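Local coordinates for malonyl CoA-acyl carrier protein transacylase (Burkholderia pseudomallei, PDB 3G87) that probably transfers the malonyl group from malonyl-CoA to holo acyl carrier protein, releasing free CoA, at residues N156-S161 against V249-S254; S225-R230 against I245-R250; L66-A71 against T109-V114; L40-R45 against T59-P64. All blocks are in the same frame, centred on the assembly; numbering follows the deposited sequence.

Contact 1 of 4, residues N156-S161 against V249-S254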
loop_
_atom_site.group_PDB
_atom_site.type_symbol
_atom_site.label_atom_id
_atom_site.label_comp_id
_atom_site.label_asym_id
_atom_site.label_seq_id
_atom_site.Cartn_x
_atom_site.Cartn_y
_atom_site.Cartn_z
ATOM N N ASN A 156 -8.499 -2.001 -5.296
ATOM C CA ASN A 156 -8.347 -2.245 -3.865
ATOM C C ASN A 156 -9.610 -2.881 -3.322
ATOM O O ASN A 156 -10.674 -2.369 -3.524
ATOM C CB ASN A 156 -8.213 -0.932 -3.071
ATOM C CG ASN A 156 -6.925 -0.161 -3.328
ATOM O OD1 ASN A 156 -6.086 -0.513 -4.188
ATOM N ND2 ASN A 156 -6.742 0.919 -2.539
ATOM N N ASP A 157 -9.513 -3.983 -2.597
ATOM C CA ASP A 157 -10.651 -4.403 -1.829
ATOM C C ASP A 157 -10.263 -4.175 -0.385
ATOM O O ASP A 157 -9.522 -4.968 0.196
ATOM C CB ASP A 157 -10.989 -5.864 -2.077
ATOM C CG ASP A 157 -12.046 -6.373 -1.109
ATOM O OD1 ASP A 157 -12.854 -5.563 -0.550
ATOM O OD2 ASP A 157 -12.032 -7.586 -0.868
ATOM N N ASN A 158 -10.756 -3.076 0.166
ATOM C CA ASN A 158 -10.276 -2.556 1.435
ATOM C C ASN A 158 -11.067 -3.003 2.674
ATOM O O ASN A 158 -10.479 -3.336 3.715
ATOM C CB ASN A 158 -10.177 -1.021 1.356
ATOM C CG ASN A 158 -8.936 -0.588 0.649
ATOM O OD1 ASN A 158 -7.963 -1.325 0.627
ATOM N ND2 ASN A 158 -8.959 0.579 0.026
ATOM N N THR A 159 -12.382 -2.969 2.566
ATOM C CA THR A 159 -13.295 -3.518 3.594
ATOM C C THR A 159 -14.515 -3.918 2.816
ATOM O O THR A 159 -14.637 -3.480 1.678
ATOM C CB THR A 159 -13.715 -2.494 4.697
ATOM O OG1 THR A 159 -14.824 -1.707 4.238
ATOM C CG2 THR A 159 -12.521 -1.586 5.124
ATOM N N PRO A 160 -15.432 -4.659 3.378
ATOM C CA PRO A 160 -16.581 -5.062 2.595
ATOM C C PRO A 160 -17.409 -3.952 1.982
ATOM O O PRO A 160 -18.039 -4.178 0.973
ATOM C CB PRO A 160 -17.351 -5.906 3.556
ATOM C CG PRO A 160 -16.312 -6.443 4.410
ATOM C CD PRO A 160 -15.418 -5.356 4.658
ATOM N N SER A 161 -17.342 -2.769 2.544
ATOM C CA SER A 161 -18.040 -1.618 2.034
ATOM C C SER A 161 -17.139 -0.560 1.474
ATOM O O SER A 161 -17.572 0.533 1.266
ATOM C CB SER A 161 -18.856 -0.993 3.120
ATOM O OG SER A 161 -18.051 -0.755 4.238
ATOM N N VAL A 249 -5.311 -5.090 -4.866
ATOM C CA VAL A 249 -4.729 -5.176 -3.554
ATOM C C VAL A 249 -5.778 -5.838 -2.708
ATOM O O VAL A 249 -6.912 -5.312 -2.547
ATOM C CB VAL A 249 -4.431 -3.790 -2.985
ATOM C CG1 VAL A 249 -4.109 -3.871 -1.494
ATOM C CG2 VAL A 249 -3.288 -3.128 -3.746
ATOM N N ARG A 250 -5.435 -6.977 -2.135
ATOM C CA ARG A 250 -6.488 -7.721 -1.422
ATOM C C ARG A 250 -6.338 -7.530 0.053
ATOM O O ARG A 250 -6.079 -8.479 0.807
ATOM C CB ARG A 250 -6.479 -9.180 -1.831
ATOM C CG ARG A 250 -7.135 -9.367 -3.239
ATOM C CD ARG A 250 -6.737 -10.737 -3.864
ATOM N NE ARG A 250 -7.431 -11.857 -3.256
ATOM C CZ ARG A 250 -7.110 -13.135 -3.464
ATOM N NH1 ARG A 250 -6.074 -13.443 -4.222
ATOM N NH2 ARG A 250 -7.804 -14.109 -2.877
ATOM N N TRP A 251 -6.560 -6.307 0.474
ATOM C CA TRP A 251 -6.450 -5.893 1.829
ATOM C C TRP A 251 -7.367 -6.568 2.841
ATOM O O TRP A 251 -6.891 -7.055 3.835
ATOM C CB TRP A 251 -6.485 -4.391 1.950
ATOM C CG TRP A 251 -6.127 -3.984 3.273
ATOM C CD1 TRP A 251 -6.956 -3.547 4.229
ATOM C CD2 TRP A 251 -4.851 -4.058 3.859
ATOM N NE1 TRP A 251 -6.300 -3.313 5.342
ATOM C CE2 TRP A 251 -4.991 -3.618 5.160
ATOM C CE3 TRP A 251 -3.590 -4.424 3.399
ATOM C CZ2 TRP A 251 -3.933 -3.528 6.013
ATOM C CZ3 TRP A 251 -2.556 -4.348 4.233
ATOM C CH2 TRP A 251 -2.719 -3.905 5.538
ATOM N N CYS A 252 -8.667 -6.560 2.577
ATOM C CA CYS A 252 -9.686 -7.172 3.392
ATOM C C CYS A 252 -9.419 -8.636 3.653
ATOM O O CYS A 252 -9.433 -9.061 4.749
ATOM C CB CYS A 252 -11.105 -6.919 2.814
ATOM S SG CYS A 252 -12.472 -7.645 3.677
ATOM N N GLU A 253 -9.173 -9.378 2.596
ATOM C CA GLU A 253 -8.837 -10.782 2.649
ATOM C C GLU A 253 -7.532 -11.035 3.353
ATOM O O GLU A 253 -7.352 -12.026 3.912
ATOM C CB GLU A 253 -8.730 -11.380 1.248
ATOM C CG GLU A 253 -9.974 -11.873 0.604
ATOM C CD GLU A 253 -9.770 -12.216 -0.855
ATOM O OE1 GLU A 253 -9.621 -11.324 -1.663
ATOM O OE2 GLU A 253 -9.705 -13.376 -1.189
ATOM N N SER A 254 -6.619 -10.112 3.316
ATOM C CA SER A 254 -5.362 -10.285 4.000
ATOM C C SER A 254 -5.538 -10.170 5.502
ATOM O O SER A 254 -5.104 -10.978 6.227
ATOM C CB SER A 254 -4.339 -9.282 3.478
ATOM O OG SER A 254 -3.969 -9.514 2.177
HETATM O O HOH W 1 -9.575 -8.571 -0.392
#
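Asp157 and Cys252 carry this contact, where the end of strand 153-159 meets the start of helix 251-264. Two backbone bonds fix the alignment. Asp157 N donates to Val249 O over 2.9 Å, with 172° at the hydrogen, and Cys252 N donates to Asp157 O over 3.0 Å, equally straight at 174°. Asn156 and Val249 make a single beta bridge before 249-254 turns into helix 251-264.

The Asp157 side chain can be traced outward. With CG anti to the backbone N (chi1 171°), CB stands 4.1 Å from Val249 O. Beyond it CG, OD1 and OD2 of Asp157 all gather on Cys252 CB, OD2 at 3.9 Å. At the tip, OD2 takes a hydrogen from a water at 2.7 Å. This water also accepts from Glu253 N and donates to Glu253 OE1, so it links the two carboxylates, Asp157 OD2 and Glu253 OE1 being 4.5 Å apart. Arg250 forms a salt bridge with Glu253, NE bonding OE1 and NH2 bonding OE2, which probably offsets that repulsion.

Cys252 SG packs against Pro160 CD at 3.9 Å. Asn158 O meets Trp251 CD1 in the plane of the indole, at its edge, while Asn158 OD1 is hydrogen-bonded to His91.

The geometry joins an outermost strand of the antiparallel sheet to the N-terminal turn of a helix, consistent with the acyltransferase fold, in which a small ferredoxin-like subdomain packs on a larger hydrolase-like core beside the probable nucleophile elbow.

Contact 2 of 4, residues S225-R230 against I245-R250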
loop_
_atom_site.group_PDB
_atom_site.type_symbol
_atom_site.label_atom_id
_atom_site.label_comp_id
_atom_site.label_asym_id
_atom_site.label_seq_id
_atom_site.Cartn_x
_atom_site.Cartn_y
_atom_site.Cartn_z
ATOM N N SER A 225 0.933 -11.206 1.415
ATOM C CA SER A 225 1.104 -10.579 0.151
ATOM C C SER A 225 -0.213 -9.995 -0.331
ATOM O O SER A 225 -1.243 -10.646 -0.248
ATOM C CB SER A 225 1.656 -11.618 -0.825
ATOM O OG SER A 225 1.162 -11.417 -2.137
ATOM N N ASN A 226 -0.166 -8.809 -0.891
ATOM C CA ASN A 226 -1.308 -8.120 -1.442
ATOM C C ASN A 226 -1.972 -8.864 -2.582
ATOM O O ASN A 226 -3.133 -8.753 -2.769
ATOM C CB ASN A 226 -0.930 -6.738 -1.970
ATOM C CG ASN A 226 -0.829 -5.649 -0.918
ATOM O OD1 ASN A 226 -0.374 -4.607 -1.234
ATOM N ND2 ASN A 226 -1.232 -5.886 0.274
ATOM N N VAL A 227 -1.176 -9.593 -3.346
ATOM C CA VAL A 227 -1.664 -10.281 -4.574
ATOM C C VAL A 227 -2.507 -11.479 -4.194
ATOM O O VAL A 227 -3.587 -11.664 -4.770
ATOM C CB VAL A 227 -0.496 -10.696 -5.501
ATOM C CG1 VAL A 227 -0.952 -11.500 -6.735
ATOM C CG2 VAL A 227 0.257 -9.421 -5.963
ATOM N N SER A 228 -2.015 -12.276 -3.228
ATOM C CA SER A 228 -2.626 -13.535 -2.829
ATOM C C SER A 228 -3.414 -13.531 -1.518
ATOM O O SER A 228 -4.099 -14.504 -1.189
ATOM C CB SER A 228 -1.526 -14.582 -2.692
ATOM O OG SER A 228 -0.714 -14.245 -1.570
ATOM N N ALA A 229 -3.277 -12.472 -0.740
ATOM C CA ALA A 229 -3.860 -12.448 0.569
ATOM C C ALA A 229 -3.315 -13.608 1.421
ATOM O O ALA A 229 -3.965 -14.069 2.372
ATOM C CB ALA A 229 -5.386 -12.499 0.454
ATOM N N ARG A 230 -2.100 -14.060 1.105
ATOM C CA ARG A 230 -1.491 -15.160 1.850
ATOM C C ARG A 230 0.004 -14.859 2.064
ATOM O O ARG A 230 0.544 -13.998 1.387
ATOM C CB ARG A 230 -1.677 -16.488 1.089
ATOM C CG ARG A 230 -3.123 -17.038 0.977
ATOM C CD ARG A 230 -3.658 -17.416 2.339
ATOM N NE ARG A 230 -4.994 -18.020 2.319
ATOM C CZ ARG A 230 -6.146 -17.348 2.290
ATOM N NH1 ARG A 230 -6.200 -16.007 2.241
ATOM N NH2 ARG A 230 -7.277 -18.031 2.282
ATOM N N ILE A 245 1.832 -4.974 -8.705
ATOM C CA ILE A 245 1.575 -3.762 -9.440
ATOM C C ILE A 245 0.367 -3.757 -10.364
ATOM O O ILE A 245 -0.311 -2.793 -10.448
ATOM C CB ILE A 245 2.858 -3.335 -10.217
ATOM C CG1 ILE A 245 3.820 -2.609 -9.328
ATOM C CG2 ILE A 245 2.551 -2.509 -11.390
ATOM C CD1 ILE A 245 5.183 -2.731 -9.747
ATOM N N ALA A 246 0.128 -4.842 -11.067
ATOM C CA ALA A 246 -0.998 -4.906 -11.957
ATOM C C ALA A 246 -2.214 -5.683 -11.432
ATOM O O ALA A 246 -3.160 -5.872 -12.131
ATOM C CB ALA A 246 -0.575 -5.409 -13.297
ATOM N N SER A 247 -2.155 -6.088 -10.178
ATOM C CA SER A 247 -3.148 -6.920 -9.556
ATOM C C SER A 247 -3.917 -6.142 -8.516
ATOM O O SER A 247 -3.409 -5.240 -7.985
ATOM C CB SER A 247 -2.460 -8.090 -8.902
ATOM O OG SER A 247 -2.193 -9.078 -9.822
ATOM N N PRO A 248 -5.140 -6.511 -8.201
ATOM C CA PRO A 248 -5.816 -5.801 -7.087
ATOM C C PRO A 248 -5.197 -6.063 -5.721
ATOM O O PRO A 248 -4.607 -7.117 -5.458
ATOM C CB PRO A 248 -7.278 -6.293 -7.144
ATOM C CG PRO A 248 -7.297 -7.397 -8.141
ATOM C CD PRO A 248 -6.050 -7.365 -8.990
ATOM N N VAL A 249 -5.311 -5.090 -4.866
ATOM C CA VAL A 249 -4.729 -5.176 -3.554
ATOM C C VAL A 249 -5.778 -5.838 -2.708
ATOM O O VAL A 249 -6.912 -5.312 -2.547
ATOM C CB VAL A 249 -4.431 -3.790 -2.985
ATOM C CG1 VAL A 249 -4.109 -3.871 -1.494
ATOM C CG2 VAL A 249 -3.288 -3.128 -3.746
ATOM N N ARG A 250 -5.435 -6.977 -2.135
ATOM C CA ARG A 250 -6.488 -7.721 -1.422
ATOM C C ARG A 250 -6.338 -7.530 0.053
ATOM O O ARG A 250 -6.079 -8.479 0.807
ATOM C CB ARG A 250 -6.479 -9.180 -1.831
ATOM C CG ARG A 250 -7.135 -9.367 -3.239
ATOM C CD ARG A 250 -6.737 -10.737 -3.864
ATOM N NE ARG A 250 -7.431 -11.857 -3.256
ATOM C CZ ARG A 250 -7.110 -13.135 -3.464
ATOM N NH1 ARG A 250 -6.074 -13.443 -4.222
ATOM N NH2 ARG A 250 -7.804 -14.109 -2.877
HETATM O O HOH W 2 -4.596 -9.747 -6.223
#
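Asn226 and Arg250 bring together two loops of the hydrolase-like core, one following strand 223-224 of the parallel sheet and the other leading into helix 251-264. The first shell is polar. Arg250 N donates to Asn226 O over 3.0 Å, in the carbonyl plane and on a lone pair, although the bond is bent to 151° at the hydrogen. The side chain of Arg250 then folds back: its bend at chi3 (75°) lets NH1 reach Val227 O at 3.1 Å, again on a lone pair but with 148° at the hydrogen, while NE and NH2 are taken up by Glu253. Ala229 CB lies over one face of the guanidinium, offset toward its rim, with Ser228 O over the same face. Nearer the backbone, Ala229 CB is 4.2 Å from Arg250 CB.

Beside these bonds, the amide of Asn226 lies against Val249, the two side chains alongside each other with their tips in one direction and Asn226 CG 3.8 Å from Val249 CG1.

The second shell positions the Asn226 amide. Its OD1 is bonded to Ser92 N and its ND2 to Gly90 O, two residues of a GxSxG sequence that fits a nucleophile elbow. In the other loop Ser247 O makes a weak hydrogen bond with His196 ND1, His196 being probably the active-site histidine by analogy with the acyltransferase family. Within 225-230, Arg230 N donates to Ser228 OG, closing an ST turn.

One water bridges the loops' carbonyls, donating to Val227 O at 2.6 Å and to Pro248 O at 2.7 Å; Val227 O therefore accepts from both this water and Arg250 NH1.

Contact 3 of 4, residues L66-A71 against T109-V114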
loop_
_atom_site.group_PDB
_atom_site.type_symbol
_atom_site.label_atom_id
_atom_site.label_comp_id
_atom_site.label_asym_id
_atom_site.label_seq_id
_atom_site.Cartn_x
_atom_site.Cartn_y
_atom_site.Cartn_z
ATOM N N LEU A 66 6.376 7.944 1.710
ATOM C CA LEU A 66 5.744 6.911 2.523
ATOM C C LEU A 66 6.731 5.899 3.064
ATOM O O LEU A 66 6.770 5.649 4.272
ATOM C CB LEU A 66 4.666 6.202 1.710
ATOM C CG LEU A 66 3.461 7.101 1.401
ATOM C CD1 LEU A 66 2.559 6.392 0.373
ATOM C CD2 LEU A 66 2.679 7.501 2.674
ATOM N N TYR A 67 7.546 5.350 2.173
ATOM C CA TYR A 67 8.480 4.301 2.527
ATOM C C TYR A 67 9.403 4.729 3.649
ATOM O O TYR A 67 9.603 3.975 4.609
ATOM C CB TYR A 67 9.314 3.862 1.297
ATOM C CG TYR A 67 10.419 2.836 1.611
ATOM C CD1 TYR A 67 10.134 1.455 1.662
ATOM C CD2 TYR A 67 11.729 3.247 1.861
ATOM C CE1 TYR A 67 11.129 0.514 1.945
ATOM C CE2 TYR A 67 12.744 2.314 2.197
ATOM C CZ TYR A 67 12.445 0.953 2.195
ATOM O OH TYR A 67 13.433 0.032 2.492
ATOM N N VAL A 68 9.985 5.915 3.522
ATOM C CA VAL A 68 10.992 6.350 4.495
ATOM C C VAL A 68 10.307 6.685 5.820
ATOM O O VAL A 68 10.777 6.309 6.905
ATOM C CB VAL A 68 11.803 7.553 3.971
ATOM C CG1 VAL A 68 12.809 7.986 5.001
ATOM C CG2 VAL A 68 12.511 7.182 2.662
ATOM N N VAL A 69 9.164 7.363 5.738
ATOM C CA VAL A 69 8.414 7.629 6.947
ATOM C C VAL A 69 7.923 6.338 7.605
ATOM O O VAL A 69 8.094 6.150 8.849
ATOM C CB VAL A 69 7.354 8.698 6.745
ATOM C CG1 VAL A 69 6.490 8.853 8.000
ATOM C CG2 VAL A 69 8.078 10.091 6.373
ATOM N N ASN A 70 7.373 5.422 6.820
ATOM C CA ASN A 70 6.964 4.165 7.409
ATOM C C ASN A 70 8.168 3.497 8.080
ATOM O O ASN A 70 8.068 3.018 9.200
ATOM C CB ASN A 70 6.397 3.224 6.340
ATOM C CG ASN A 70 5.057 3.656 5.827
ATOM O OD1 ASN A 70 4.455 4.652 6.289
ATOM N ND2 ASN A 70 4.556 2.908 4.842
ATOM N N ALA A 71 9.295 3.410 7.388
ATOM C CA ALA A 71 10.491 2.783 7.962
ATOM C C ALA A 71 10.969 3.416 9.265
ATOM O O ALA A 71 11.287 2.728 10.223
ATOM C CB ALA A 71 11.628 2.834 6.947
ATOM N N THR A 109 18.083 -0.669 -0.097
ATOM C CA THR A 109 17.707 -1.469 -1.210
ATOM C C THR A 109 16.213 -1.337 -1.451
ATOM O O THR A 109 15.807 -1.278 -2.551
ATOM C CB THR A 109 18.141 -2.925 -1.043
ATOM O OG1 THR A 109 19.537 -3.007 -0.972
ATOM C CG2 THR A 109 17.721 -3.731 -2.186
ATOM N N GLY A 110 15.419 -1.253 -0.408
ATOM C CA GLY A 110 13.978 -1.058 -0.542
ATOM C C GLY A 110 13.680 0.297 -1.153
ATOM O O GLY A 110 12.819 0.410 -2.048
ATOM N N LEU A 111 14.428 1.320 -0.731
ATOM C CA LEU A 111 14.209 2.647 -1.218
ATOM C C LEU A 111 14.557 2.654 -2.702
ATOM O O LEU A 111 13.798 3.180 -3.524
ATOM C CB LEU A 111 14.986 3.692 -0.405
ATOM C CG LEU A 111 14.870 5.169 -0.846
ATOM C CD1 LEU A 111 13.398 5.695 -0.776
ATOM C CD2 LEU A 111 15.766 6.038 -0.020
ATOM N N LYS A 112 15.660 2.004 -3.071
ATOM C CA LYS A 112 15.956 1.854 -4.483
ATOM C C LYS A 112 14.843 1.156 -5.272
ATOM O O LYS A 112 14.493 1.601 -6.392
ATOM C CB LYS A 112 17.275 1.109 -4.678
ATOM C CG LYS A 112 18.507 1.956 -4.466
ATOM C CD LYS A 112 19.625 1.007 -4.141
ATOM C CE LYS A 112 20.949 1.532 -4.608
ATOM N NZ LYS A 112 22.073 1.087 -3.711
ATOM N N LEU A 113 14.273 0.083 -4.722
ATOM C CA LEU A 113 13.162 -0.539 -5.426
ATOM C C LEU A 113 11.960 0.408 -5.575
ATOM O O LEU A 113 11.325 0.412 -6.637
ATOM C CB LEU A 113 12.734 -1.843 -4.771
ATOM C CG LEU A 113 13.744 -2.993 -4.632
ATOM C CD1 LEU A 113 13.088 -4.046 -3.723
ATOM C CD2 LEU A 113 14.232 -3.659 -5.991
ATOM N N VAL A 114 11.684 1.182 -4.536
ATOM C CA VAL A 114 10.566 2.096 -4.461
ATOM C C VAL A 114 10.633 3.254 -5.459
ATOM O O VAL A 114 9.694 3.549 -6.093
ATOM C CB VAL A 114 10.320 2.582 -3.029
ATOM C CG1 VAL A 114 9.486 3.740 -3.000
ATOM C CG2 VAL A 114 9.731 1.537 -2.181
#
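Tyr67 meets Gly110, Leu111 and Val114 in an antiparallel helix-helix packing, the segments of helices 59-81 and 107-123 running at 154° with axes 10.4 Å apart. No hydrogen bond joins the two segments. CG of Tyr67 stands anti to the backbone N (chi1 175°), which sends the ring across the gap between the helices.

At Gly110 the phenol tip comes right up to the backbone: Tyr67 OH lies 3.3 Å from Gly110 CA, a closeness allowed by the missing side chain. Gly110 O sits over one face of the ring, displaced toward its rim. The hydroxyl itself is hydrogen-bonded to Phe107 O, one turn earlier, which fixes the tip of the ring against helix 107-123.

Leu111 follows. Its N is 3.5 Å from Tyr67 CE2, and its CB touches the same ring carbon at 3.7 Å. The branch then turns to the neighbouring residue of the first helix, placing Leu111 CD1 3.8 Å from Val68 CG2. Ala36 and Val39 of helix 30-40 also touch Leu111.

One turn further on, Val114 CG2 approaches the ring obliquely near its root, 3.9 Å from Tyr67 CD1.

Contact 4 of 4, residues L40-R45 against T59-P64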
loop_
_atom_site.group_PDB
_atom_site.type_symbol
_atom_site.label_atom_id
_atom_site.label_comp_id
_atom_site.label_asym_id
_atom_site.label_seq_id
_atom_site.Cartn_x
_atom_site.Cartn_y
_atom_site.Cartn_z
ATOM N N LEU A 40 18.077 9.128 -3.617
ATOM C CA LEU A 40 17.008 9.846 -4.253
ATOM C C LEU A 40 17.490 11.094 -4.989
ATOM O O LEU A 40 16.896 11.473 -6.018
ATOM C CB LEU A 40 16.014 10.253 -3.173
ATOM C CG LEU A 40 15.108 9.148 -2.639
ATOM C CD1 LEU A 40 14.425 9.697 -1.434
ATOM C CD2 LEU A 40 14.036 8.677 -3.624
ATOM N N GLY A 41 18.567 11.712 -4.495
ATOM C CA GLY A 41 19.100 12.907 -5.126
ATOM C C GLY A 41 18.327 14.159 -4.725
ATOM O O GLY A 41 18.426 15.179 -5.386
ATOM N N TYR A 42 17.576 14.101 -3.620
ATOM C CA TYR A 42 16.945 15.299 -3.049
ATOM C C TYR A 42 16.709 15.077 -1.568
ATOM O O TYR A 42 16.899 13.955 -1.069
ATOM C CB TYR A 42 15.638 15.626 -3.781
ATOM C CG TYR A 42 14.620 14.518 -3.812
ATOM C CD1 TYR A 42 13.873 14.204 -2.657
ATOM C CD2 TYR A 42 14.370 13.814 -4.983
ATOM C CE1 TYR A 42 12.935 13.210 -2.647
ATOM C CE2 TYR A 42 13.429 12.819 -5.003
ATOM C CZ TYR A 42 12.700 12.513 -3.813
ATOM O OH TYR A 42 11.739 11.530 -3.794
ATOM N N SER A 43 16.304 16.112 -0.841
ATOM C CA SER A 43 16.137 15.958 0.596
ATOM C C SER A 43 14.802 15.301 0.903
ATOM O O SER A 43 13.764 15.833 0.557
ATOM C CB SER A 43 16.207 17.302 1.317
ATOM O OG SER A 43 16.100 17.113 2.745
ATOM N N ILE A 44 14.836 14.141 1.541
ATOM C CA ILE A 44 13.631 13.446 1.893
ATOM C C ILE A 44 12.891 14.216 2.999
ATOM O O ILE A 44 11.651 14.212 3.078
ATOM C CB ILE A 44 13.967 11.951 2.262
ATOM C CG1 ILE A 44 12.702 11.120 2.476
ATOM C CG2 ILE A 44 14.777 11.839 3.521
ATOM C CD1 ILE A 44 11.732 11.044 1.283
ATOM N N ARG A 45 13.665 14.900 3.853
ATOM C CA ARG A 45 13.075 15.578 5.014
ATOM C C ARG A 45 12.318 16.803 4.543
ATOM O O ARG A 45 11.241 17.088 5.045
ATOM C CB ARG A 45 14.145 15.983 6.060
ATOM C CG ARG A 45 13.500 16.629 7.307
ATOM C CD ARG A 45 14.522 17.391 8.156
ATOM N NE ARG A 45 13.903 17.860 9.383
ATOM C CZ ARG A 45 13.179 18.952 9.508
ATOM N NH1 ARG A 45 13.021 19.767 8.475
ATOM N NH2 ARG A 45 12.628 19.226 10.704
ATOM N N THR A 59 2.891 10.669 -7.553
ATOM C CA THR A 59 3.309 9.296 -7.138
ATOM C C THR A 59 4.847 9.081 -7.133
ATOM O O THR A 59 5.353 8.289 -6.389
ATOM C CB THR A 59 2.491 8.153 -7.948
ATOM O OG1 THR A 59 2.455 6.895 -7.225
ATOM C CG2 THR A 59 3.074 7.914 -9.300
ATOM N N GLN A 60 5.601 9.810 -7.943
ATOM C CA GLN A 60 7.038 9.545 -7.965
ATOM C C GLN A 60 7.657 10.033 -6.675
ATOM O O GLN A 60 8.683 9.564 -6.294
ATOM C CB GLN A 60 7.719 10.127 -9.229
ATOM C CG GLN A 60 7.602 11.651 -9.415
ATOM C CD GLN A 60 6.252 12.107 -10.016
ATOM O OE1 GLN A 60 5.174 11.520 -9.756
ATOM N NE2 GLN A 60 6.317 13.158 -10.829
ATOM N N PHE A 61 6.972 10.937 -5.982
ATOM C CA PHE A 61 7.438 11.456 -4.691
ATOM C C PHE A 61 6.669 10.862 -3.503
ATOM O O PHE A 61 7.247 10.520 -2.478
ATOM C CB PHE A 61 7.334 13.008 -4.627
ATOM C CG PHE A 61 8.177 13.729 -5.674
ATOM C CD1 PHE A 61 9.555 13.840 -5.523
ATOM C CD2 PHE A 61 7.575 14.304 -6.804
ATOM C CE1 PHE A 61 10.318 14.475 -6.499
ATOM C CE2 PHE A 61 8.323 14.947 -7.754
ATOM C CZ PHE A 61 9.687 15.017 -7.626
ATOM N N THR A 62 5.386 10.723 -3.626
ATOM C CA THR A 62 4.597 10.093 -2.594
ATOM C C THR A 62 5.172 8.794 -2.044
ATOM O O THR A 62 5.154 8.557 -0.877
ATOM C CB THR A 62 3.214 9.758 -3.115
ATOM O OG1 THR A 62 2.673 10.861 -3.787
ATOM C CG2 THR A 62 2.332 9.431 -1.990
ATOM N N GLN A 63 5.661 7.972 -2.947
ATOM C CA GLN A 63 6.083 6.625 -2.661
ATOM C C GLN A 63 7.368 6.523 -1.839
ATOM O O GLN A 63 7.370 5.847 -0.851
ATOM C CB GLN A 63 6.103 5.796 -3.931
ATOM C CG GLN A 63 4.752 5.249 -4.369
ATOM C CD GLN A 63 4.840 4.222 -5.440
ATOM O OE1 GLN A 63 4.235 4.350 -6.461
ATOM N NE2 GLN A 63 5.621 3.214 -5.222
ATOM N N PRO A 64 8.412 7.245 -2.229
ATOM C CA PRO A 64 9.589 7.341 -1.397
ATOM C C PRO A 64 9.312 7.995 -0.080
ATOM O O PRO A 64 9.875 7.557 0.850
ATOM C CB PRO A 64 10.521 8.190 -2.225
ATOM C CG PRO A 64 10.110 8.009 -3.517
ATOM C CD PRO A 64 8.693 7.856 -3.523
HETATM O O HOH W 3 11.449 10.334 -6.200
#
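Ile44 and Pro64 mark the nearest backbone approach, their CA atoms 8.0 Å apart, so side chains and one water span the gap between the turn at 40-45 and the start of helix 59-81. Gly41, with phi at 81°, ends the preceding helix, and the CB of Tyr42 points toward 59-64.

Tyr42 holds its CG between the backbone N and the carbonyl carbon (chi1 56°). Leu40 CB then lies over the centre of one face of the ring, and the phenol end points at Phe61 and Pro64. The two aromatic rings meet obliquely, with centroids 5.6 Å apart and planes at 58°. Tyr42 OH approaches Phe61 CD1 at 3.6 Å, near the plane of the phenyl and at its edge.

A water links Tyr42 OH, at 2.7 Å, to Gln60 O, to which it donates at 2.9 Å. Pro64 receives the remaining contacts: Leu40 CD2 touches Pro64 CB at 3.8 Å, and the methyl Ile44 CD1 lies 4.0 Å from Pro64 O. The proline stands where helix 59-81 kinks.

The contact thus packs the link between helices 30-40 and 44-50 against the first turns of helix 59-81, with Leu47 of helix 44-50 touching both aromatic side chains.

The four contacts form two groups. Contacts 1 and 2 share Val249 and Arg250, have centres 10 Å apart, and touch where Glu253 CB meets Ala229 CB at 3.6 Å. Contacts 3 and 4 both use helix 59-81, lie 9 Å apart between centres, and join through Val114 CG1 and Pro64 N at 3.7 Å. Contacts 1 and 4 lie on opposite sides of the chain's centre, about 27 Å apart between centres, their nearest atoms about 11 Å apart. The probable nucleophile elbow, Gly90 to Gly94, adjoins the first pair: the Val249 side chain touches it and Asn226 bonds to it, while that of Tyr67 in contact 3 lies near without touching.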